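Local coordinates for small TOPRIM domain protein (Geobacillus stearothermophilus, PDB 2FCJ), which is of unknown function but carries a Toprim domain, as topoisomerases and primases do, and so probably acts on nucleic acid with the help of metal ions, at residues Val7-Gly12 and Val30-Thr35; Gly34-Ala39 and Arg67-Arg72; Arg13-Lys18 and Glu88-Pro93. One frame throughout, in Å; residues are numbered along the deposited sequence.

Interaction 1 (Val7-Gly12 and Val30-Thr35); sequences VIIVEG and VCTNGT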
loop_
_atom_site.group_PDB
_atom_site.type_symbol
_atom_site.label_atom_id
_atom_site.label_comp_id
_atom_site.label_asym_id
_atom_site.label_seq_id
_atom_site.Cartn_x
_atom_site.Cartn_y
_atom_site.Cartn_z
ATOM N N VAL A 7 2.958 -6.112 -4.684
ATOM C CA VAL A 7 2.985 -4.687 -4.955
ATOM C C VAL A 7 2.106 -3.972 -3.926
ATOM O O VAL A 7 0.964 -4.396 -3.694
ATOM C CB VAL A 7 2.403 -4.394 -6.343
ATOM C CG1 VAL A 7 2.433 -2.892 -6.627
ATOM C CG2 VAL A 7 3.171 -5.162 -7.423
ATOM N N ILE A 8 2.643 -2.942 -3.270
ATOM C CA ILE A 8 1.848 -2.062 -2.408
ATOM C C ILE A 8 1.808 -0.686 -3.041
ATOM O O ILE A 8 2.848 -0.131 -3.399
ATOM C CB ILE A 8 2.441 -1.970 -0.985
ATOM C CG1 ILE A 8 2.401 -3.339 -0.319
ATOM C CG2 ILE A 8 1.667 -0.962 -0.101
ATOM C CD1 ILE A 8 3.252 -3.414 0.916
ATOM N N ILE A 9 0.601 -0.136 -3.156
ATOM C CA ILE A 9 0.404 1.210 -3.666
ATOM C C ILE A 9 0.004 2.111 -2.520
ATOM O O ILE A 9 -0.835 1.751 -1.698
ATOM C CB ILE A 9 -0.682 1.217 -4.758
ATOM C CG1 ILE A 9 -0.295 0.245 -5.884
ATOM C CG2 ILE A 9 -0.904 2.629 -5.298
ATOM C CD1 ILE A 9 -1.392 -0.022 -6.894
ATOM N N VAL A 10 0.685 3.245 -2.411
ATOM C CA VAL A 10 0.383 4.270 -1.410
ATOM C C VAL A 10 0.284 5.622 -2.086
ATOM O O VAL A 10 0.693 5.793 -3.243
ATOM C CB VAL A 10 1.484 4.341 -0.325
ATOM C CG1 VAL A 10 1.566 3.019 0.457
ATOM C CG2 VAL A 10 2.837 4.679 -0.941
ATOM N N GLU A 11 -0.231 6.599 -1.343
ATOM C CA GLU A 11 -0.486 7.920 -1.903
ATOM C C GLU A 11 0.716 8.850 -1.772
ATOM O O GLU A 11 0.945 9.708 -2.634
ATOM C CB GLU A 11 -1.721 8.556 -1.253
ATOM C CG GLU A 11 -2.119 9.913 -1.861
ATOM C CD GLU A 11 -3.491 10.396 -1.397
ATOM O OE1 GLU A 11 -3.969 9.945 -0.329
ATOM O OE2 GLU A 11 -4.078 11.265 -2.085
ATOM N N GLY A 12 1.492 8.668 -0.710
ATOM C CA GLY A 12 2.460 9.681 -0.286
ATOM C C GLY A 12 3.889 9.177 -0.215
ATOM O O GLY A 12 4.138 8.014 0.090
ATOM N N VAL A 30 4.550 1.431 -5.162
ATOM C CA VAL A 30 4.192 2.479 -6.087
ATOM C C VAL A 30 3.569 3.617 -5.299
ATOM O O VAL A 30 2.677 3.411 -4.460
ATOM C CB VAL A 30 3.168 1.966 -7.119
ATOM C CG1 VAL A 30 2.700 3.101 -8.028
ATOM C CG2 VAL A 30 3.757 0.795 -7.917
ATOM N N CYS A 31 4.075 4.819 -5.509
ATOM C CA CYS A 31 3.496 6.003 -4.917
ATOM C C CYS A 31 2.732 6.809 -5.964
ATOM O O CYS A 31 3.256 7.085 -7.045
ATOM C CB CYS A 31 4.604 6.835 -4.282
ATOM S SG CYS A 31 4.049 8.353 -3.494
ATOM N N THR A 32 1.477 7.132 -5.693
ATOM C CA THR A 32 0.699 7.881 -6.677
ATOM C C THR A 32 1.061 9.364 -6.657
ATOM O O THR A 32 0.696 10.108 -7.564
ATOM C CB THR A 32 -0.812 7.730 -6.447
ATOM O OG1 THR A 32 -1.165 8.286 -5.177
ATOM C CG2 THR A 32 -1.205 6.253 -6.473
ATOM N N ASN A 33 1.742 9.798 -5.599
ATOM C CA ASN A 33 2.156 11.186 -5.470
ATOM C C ASN A 33 0.959 12.107 -5.437
ATOM O O ASN A 33 0.962 13.160 -6.085
ATOM C CB ASN A 33 3.077 11.569 -6.630
ATOM C CG ASN A 33 4.452 10.963 -6.495
ATOM O OD1 ASN A 33 5.025 10.938 -5.406
ATOM N ND2 ASN A 33 4.988 10.461 -7.599
ATOM N N GLY A 34 -0.044 11.736 -4.651
ATOM C CA GLY A 34 -1.304 12.460 -4.618
ATOM C C GLY A 34 -2.323 11.785 -5.509
ATOM O O GLY A 34 -2.409 10.556 -5.540
ATOM N N THR A 35 -3.076 12.575 -6.267
ATOM C CA THR A 35 -4.048 12.011 -7.194
ATOM C C THR A 35 -3.365 11.376 -8.398
ATOM O O THR A 35 -2.260 11.760 -8.779
ATOM C CB THR A 35 -5.038 13.074 -7.689
ATOM O OG1 THR A 35 -4.319 14.117 -8.362
ATOM C CG2 THR A 35 -5.808 13.661 -6.521
#
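Val7 meets Val30 through one methyl each, CG1 to CG2, beside the parallel pairing of strands 6-10 and 28-31, the two strands of the first beta-alpha-beta unit of this Toprim domain. Ile8 gives its carbonyl: Val30 N reaches Ile8 O at 2.9 Å. Ile9 and Val30 then lie side by side and point the same way, CG1 4.1 Å from Val30 CB, on the face covered by Phe70 of helix 61-73. CG2 of Ile9, anti to its backbone N, meets the methyl CG2 of Thr32 at 3.8 Å. Val10 is held at both ends, its N bonding Val30 O almost straight (167° at the hydrogen) and its O taking Thr32 N at 2.9 Å; its side chain goes to the other face, with that of Cys31, against helix 13-22. Past the strand, Glu11 still binds across, for Gly34 N donates to Glu11 O at 3.0 Å, while its CG passes beside Thr32 OG1. At Gly12, which holds the N-cap position of helix 13-22, the backbone C lies 3.4 Å from Cys31 SG. Opposite Glu11 the turn is braced from within: Thr32 OG1 donates to Gly34 O at 2.6 Å, in the plane of that carbonyl.

Interaction 2 (Gly34-Ala39 and Arg67-Arg72); sequences GTISDA and RRQFRR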
loop_
_atom_site.group_PDB
_atom_site.type_symbol
_atom_site.label_atom_id
_atom_site.label_comp_id
_atom_site.label_asym_id
_atom_site.label_seq_id
_atom_site.Cartn_x
_atom_site.Cartn_y
_atom_site.Cartn_z
ATOM N N GLY A 34 -0.044 11.736 -4.651
ATOM C CA GLY A 34 -1.304 12.460 -4.618
ATOM C C GLY A 34 -2.323 11.785 -5.509
ATOM O O GLY A 34 -2.409 10.556 -5.540
ATOM N N THR A 35 -3.076 12.575 -6.267
ATOM C CA THR A 35 -4.048 12.011 -7.194
ATOM C C THR A 35 -3.365 11.376 -8.398
ATOM O O THR A 35 -2.260 11.760 -8.779
ATOM C CB THR A 35 -5.038 13.074 -7.689
ATOM O OG1 THR A 35 -4.319 14.117 -8.362
ATOM C CG2 THR A 35 -5.808 13.661 -6.521
ATOM N N ILE A 36 -4.047 10.406 -8.998
ATOM C CA ILE A 36 -3.562 9.714 -10.185
ATOM C C ILE A 36 -4.717 9.663 -11.176
ATOM O O ILE A 36 -5.867 9.464 -10.787
ATOM C CB ILE A 36 -3.092 8.272 -9.845
ATOM C CG1 ILE A 36 -2.700 7.502 -11.111
ATOM C CG2 ILE A 36 -4.174 7.515 -9.077
ATOM C CD1 ILE A 36 -1.849 6.253 -10.849
ATOM N N SER A 37 -4.433 9.942 -12.441
ATOM C CA SER A 37 -5.491 9.936 -13.431
ATOM C C SER A 37 -6.026 8.534 -13.642
ATOM O O SER A 37 -5.312 7.527 -13.480
ATOM C CB SER A 37 -4.982 10.461 -14.764
ATOM O OG SER A 37 -4.018 9.569 -15.294
ATOM N N ASP A 38 -7.272 8.470 -14.080
ATOM C CA ASP A 38 -7.847 7.197 -14.465
ATOM C C ASP A 38 -6.938 6.477 -15.462
ATOM O O ASP A 38 -6.763 5.264 -15.385
ATOM C CB ASP A 38 -9.225 7.389 -15.091
ATOM C CG ASP A 38 -10.306 7.731 -14.077
ATOM O OD1 ASP A 38 -10.070 7.724 -12.847
ATOM O OD2 ASP A 38 -11.451 7.920 -14.539
ATOM N N ALA A 39 -6.444 7.192 -16.465
ATOM C CA ALA A 39 -5.651 6.554 -17.514
ATOM C C ALA A 39 -4.353 5.953 -16.971
ATOM O O ALA A 39 -3.957 4.851 -17.355
ATOM C CB ALA A 39 -5.350 7.547 -18.633
ATOM N N ARG A 67 -9.413 5.249 -2.627
ATOM C CA ARG A 67 -10.030 3.924 -2.584
ATOM C C ARG A 67 -11.200 3.815 -3.548
ATOM O O ARG A 67 -11.370 2.789 -4.217
ATOM C CB ARG A 67 -10.499 3.568 -1.182
ATOM C CG ARG A 67 -9.372 3.340 -0.214
ATOM C CD ARG A 67 -9.893 2.646 1.009
ATOM N NE ARG A 67 -8.907 2.677 2.072
ATOM C CZ ARG A 67 -7.864 1.854 2.136
ATOM N NH1 ARG A 67 -7.699 0.913 1.214
ATOM N NH2 ARG A 67 -7.004 1.958 3.144
ATOM N N ARG A 68 -12.020 4.855 -3.619
ATOM C CA ARG A 68 -13.177 4.835 -4.490
ATOM C C ARG A 68 -12.755 4.730 -5.951
ATOM O O ARG A 68 -13.345 3.973 -6.727
ATOM C CB ARG A 68 -14.014 6.092 -4.279
ATOM C CG ARG A 68 -15.321 6.031 -5.051
ATOM C CD ARG A 68 -16.222 7.191 -4.706
ATOM N NE ARG A 68 -15.477 8.439 -4.743
ATOM C CZ ARG A 68 -15.834 9.546 -4.104
ATOM N NH1 ARG A 68 -16.960 9.584 -3.401
ATOM N NH2 ARG A 68 -15.079 10.628 -4.202
ATOM N N GLN A 69 -11.707 5.467 -6.313
ATOM C CA GLN A 69 -11.177 5.398 -7.670
ATOM C C GLN A 69 -10.700 3.982 -7.976
ATOM O O GLN A 69 -10.938 3.448 -9.067
ATOM C CB GLN A 69 -10.034 6.387 -7.838
ATOM C CG GLN A 69 -9.577 6.491 -9.263
ATOM C CD GLN A 69 -8.364 7.354 -9.408
ATOM O OE1 GLN A 69 -7.633 7.596 -8.440
ATOM N NE2 GLN A 69 -8.122 7.814 -10.630
ATOM N N PHE A 70 -9.992 3.384 -7.025
ATOM C CA PHE A 70 -9.495 2.030 -7.217
ATOM C C PHE A 70 -10.617 1.008 -7.358
ATOM O O PHE A 70 -10.492 0.052 -8.112
ATOM C CB PHE A 70 -8.527 1.618 -6.100
ATOM C CG PHE A 70 -7.086 1.988 -6.375
ATOM C CD1 PHE A 70 -6.688 3.311 -6.447
ATOM C CD2 PHE A 70 -6.130 1.013 -6.606
ATOM C CE1 PHE A 70 -5.352 3.652 -6.711
ATOM C CE2 PHE A 70 -4.803 1.354 -6.864
ATOM C CZ PHE A 70 -4.427 2.672 -6.917
ATOM N N ARG A 71 -11.684 1.156 -6.580
ATOM C CA ARG A 71 -12.778 0.195 -6.668
ATOM C C ARG A 71 -13.402 0.205 -8.065
ATOM O O ARG A 71 -13.835 -0.837 -8.572
ATOM C CB ARG A 71 -13.818 0.465 -5.583
ATOM C CG ARG A 71 -13.366 0.058 -4.191
ATOM C CD ARG A 71 -14.556 -0.100 -3.269
ATOM N NE ARG A 71 -15.292 1.155 -3.177
ATOM C CZ ARG A 71 -15.032 2.104 -2.287
ATOM N NH1 ARG A 71 -14.080 1.916 -1.386
ATOM N NH2 ARG A 71 -15.763 3.216 -2.265
ATOM N N ARG A 72 -13.333 1.372 -8.713
ATOM C CA ARG A 72 -13.884 1.572 -10.056
ATOM C C ARG A 72 -12.890 1.158 -11.152
ATOM O O ARG A 72 -13.265 0.489 -12.115
ATOM C CB ARG A 72 -14.321 3.034 -10.220
ATOM C CG ARG A 72 -14.805 3.423 -11.619
ATOM C CD ARG A 72 -15.361 4.856 -11.660
ATOM N NE ARG A 72 -14.409 5.844 -11.153
ATOM C CZ ARG A 72 -13.449 6.415 -11.885
ATOM N NH1 ARG A 72 -13.332 6.115 -13.171
ATOM N NH2 ARG A 72 -12.618 7.297 -11.335
HETATM O O HOH W 1 -6.718 9.927 -7.625
#
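Asp38 OD1 takes two donors from helix 61-73, Gln69 NE2 at 3.0 Å and Arg72 NH2 at 3.0 Å. The amide comes in on the anti lone pair, away from the other oxygen, and the guanidinium on the syn side, somewhat out of the carboxylate plane. Arg72 completes an end-on, two-nitrogen salt bridge with NH1, 2.9 Å from Asp38 OD2, which it meets from well above the carboxylate plane. Carboxylate and guanidinium are thus not coplanar; their planes stand 53° apart. A bend at chi3 (55°) turns NE off the line of the otherwise extended Arg72 chain. Asp38 opens helix 38-47, just after the N-cap Ser37, whose OG bonds Arg40 N. In this Toprim domain the contact ties the start of that helix, and the loop leading into it, to helix 61-73 at the protein surface. Gln69 serves the loop as well: NE2 donates to Ile36 O at 2.8 Å, nearly straight at 170° and in the amide plane. Its two N-H groups thus have an acceptor each, which should hold the amide against flipping. OE1 accepts from a water at 2.6 Å, and that water in turn accepts from Ile36 N at 3.0 Å, so both polar ends of the amide reach the backbone of one residue. Beside them Ile36 CG2 rests against Gln69 OE1, the two side chains crossing at about a right angle.

Interaction 3 (Arg13-Lys18 and Glu88-Pro93); sequences RSDKQK and EVAAAP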
loop_
_atom_site.group_PDB
_atom_site.type_symbol
_atom_site.label_atom_id
_atom_site.label_comp_id
_atom_site.label_asym_id
_atom_site.label_seq_id
_atom_site.Cartn_x
_atom_site.Cartn_y
_atom_site.Cartn_z
ATOM N N ARG A 13 4.842 10.065 -0.483
ATOM C CA ARG A 13 6.246 9.682 -0.513
ATOM C C ARG A 13 6.700 9.101 0.821
ATOM O O ARG A 13 7.462 8.135 0.859
ATOM C CB ARG A 13 7.113 10.899 -0.844
ATOM C CG ARG A 13 8.527 10.563 -1.286
ATOM C CD ARG A 13 9.496 11.679 -0.927
ATOM N NE ARG A 13 10.421 11.978 -2.017
ATOM C CZ ARG A 13 11.579 11.353 -2.211
ATOM N NH1 ARG A 13 11.952 10.377 -1.394
ATOM N NH2 ARG A 13 12.358 11.698 -3.226
ATOM N N SER A 14 6.317 9.754 1.915
ATOM C CA SER A 14 6.734 9.287 3.228
ATOM C C SER A 14 6.101 7.939 3.549
ATOM O O SER A 14 6.712 7.108 4.218
ATOM C CB SER A 14 6.417 10.317 4.316
ATOM O OG SER A 14 5.061 10.720 4.269
ATOM N N ASP A 15 4.885 7.717 3.051
ATOM C CA ASP A 15 4.227 6.421 3.220
ATOM C C ASP A 15 5.116 5.357 2.598
ATOM O O ASP A 15 5.267 4.281 3.154
ATOM C CB ASP A 15 2.886 6.363 2.479
ATOM C CG ASP A 15 1.848 7.305 3.037
ATOM O OD1 ASP A 15 2.037 7.842 4.153
ATOM O OD2 ASP A 15 0.843 7.537 2.322
ATOM N N LYS A 16 5.593 5.621 1.384
ATOM C CA LYS A 16 6.405 4.659 0.650
ATOM C C LYS A 16 7.679 4.301 1.404
ATOM O O LYS A 16 7.994 3.128 1.584
ATOM C CB LYS A 16 6.737 5.213 -0.733
ATOM C CG LYS A 16 7.682 4.359 -1.545
ATOM C CD LYS A 16 7.467 4.655 -3.015
ATOM C CE LYS A 16 8.690 4.350 -3.849
ATOM N NZ LYS A 16 8.411 4.640 -5.278
ATOM N N GLN A 17 8.396 5.319 1.865
ATOM C CA GLN A 17 9.622 5.089 2.610
ATOM C C GLN A 17 9.357 4.313 3.905
ATOM O O GLN A 17 10.107 3.408 4.261
ATOM C CB GLN A 17 10.318 6.419 2.892
ATOM C CG GLN A 17 10.582 7.229 1.637
ATOM C CD GLN A 17 11.784 6.731 0.848
ATOM O OE1 GLN A 17 12.926 7.080 1.151
ATOM N NE2 GLN A 17 11.527 5.939 -0.189
ATOM N N LYS A 18 8.268 4.651 4.587
ATOM C CA LYS A 18 7.918 3.999 5.845
ATOM C C LYS A 18 7.574 2.527 5.635
ATOM O O LYS A 18 8.024 1.654 6.379
ATOM C CB LYS A 18 6.720 4.715 6.448
ATOM C CG LYS A 18 6.273 4.182 7.779
ATOM C CD LYS A 18 5.419 5.220 8.472
ATOM C CE LYS A 18 5.081 4.798 9.885
ATOM N NZ LYS A 18 4.698 5.990 10.666
ATOM N N GLU A 88 -3.791 8.320 9.621
ATOM C CA GLU A 88 -2.856 8.370 8.489
ATOM C C GLU A 88 -1.755 7.332 8.635
ATOM O O GLU A 88 -1.223 7.118 9.724
ATOM C CB GLU A 88 -2.207 9.756 8.416
ATOM C CG GLU A 88 -3.157 10.883 8.050
ATOM C CD GLU A 88 -2.500 12.251 8.179
ATOM O OE1 GLU A 88 -1.260 12.339 8.021
ATOM O OE2 GLU A 88 -3.214 13.225 8.505
ATOM N N VAL A 89 -1.335 6.761 7.507
ATOM C CA VAL A 89 -0.245 5.812 7.488
ATOM C C VAL A 89 0.994 6.455 8.100
ATOM O O VAL A 89 1.756 5.816 8.835
ATOM C CB VAL A 89 0.040 5.375 6.036
ATOM C CG1 VAL A 89 1.246 4.462 5.990
ATOM C CG2 VAL A 89 -1.187 4.694 5.459
ATOM N N ALA A 90 1.161 7.752 7.840
ATOM C CA ALA A 90 2.291 8.511 8.359
ATOM C C ALA A 90 2.277 8.626 9.879
ATOM O O ALA A 90 3.322 8.800 10.502
ATOM C CB ALA A 90 2.324 9.900 7.730
ATOM N N ALA A 91 1.087 8.603 10.469
ATOM C CA ALA A 91 0.943 8.843 11.903
ATOM C C ALA A 91 1.108 7.544 12.687
ATOM O O ALA A 91 1.522 7.546 13.853
ATOM C CB ALA A 91 -0.414 9.473 12.197
ATOM N N ALA A 92 0.777 6.433 12.037
ATOM C CA ALA A 92 0.745 5.146 12.716
ATOM C C ALA A 92 2.123 4.743 13.205
ATOM O O ALA A 92 3.125 5.003 12.556
ATOM C CB ALA A 92 0.171 4.081 11.790
ATOM N N PRO A 93 2.184 4.098 14.376
ATOM C CA PRO A 93 3.463 3.599 14.844
ATOM C C PRO A 93 4.013 2.551 13.899
ATOM O O PRO A 93 3.256 1.798 13.268
ATOM C CB PRO A 93 3.126 2.941 16.195
ATOM C CG PRO A 93 1.798 3.411 16.565
ATOM C CD PRO A 93 1.088 3.783 15.307
HETATM O O HOH W 2 0.117 9.077 5.554
#
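Lys18 NZ reaches from helix 13-22 to a group of backbone carbonyls in the loop before helix 94-103. Its firm bond is to Ala92 O at 2.6 Å, entering nearly along the C=O axis; weak ones run to Ala90 O at 3.1 Å and Val89 O at 3.5 Å. CG is anti to the backbone N (chi1 -178°) and the chain beyond stays extended, with CE 3.6 Å from Val89 O. One turn back, Asp15 OD1 lies 3.7 Å from Val89 CB, the two side chains crossing at about a right angle. A water joins the same oxygen to the loop: it lies 2.7 Å from Asp15 OD1 and accepts from Ala90 N at 2.8 Å. Farther out, Asp58 OD1 receives Val89 N, and Glu88 O accepts from both Ala91 N and Ala92 N, a turn that presents the carbonyls to the lysine. An alanine in place of Lys18 would probably leave the Ala92 carbonyl without its charged partner and the loop less firmly tied to the helix. Three carbonyl oxygens around one ammonium are likely to stabilise its positive charge, a tie to the backbone that needs no acidic side chain from the loop.

Interaction 1 lies between the other two and touches both. Interactions 1 and 2 share Gly34 and Thr35, and their centres lie 10 Å apart, where the chain runs from strand 28-31 to helix 38-47. They also touch through Ile9 CD1 and Phe70 CE2, 3.7 Å apart. On the other face of the sheet interaction 1 meets interaction 3, centres 11 Å apart, where Val10 CB packs 3.7 Å from Asp15 CB. Interactions 2 and 3 stay about 7 Å apart at their nearest atoms. Toprim domains carry a glutamate after the first strand and a DxD motif after the third; Glu11, Asp58 and Asp60 fit this and probably form a metal-binding region beside interactions 1 and 3.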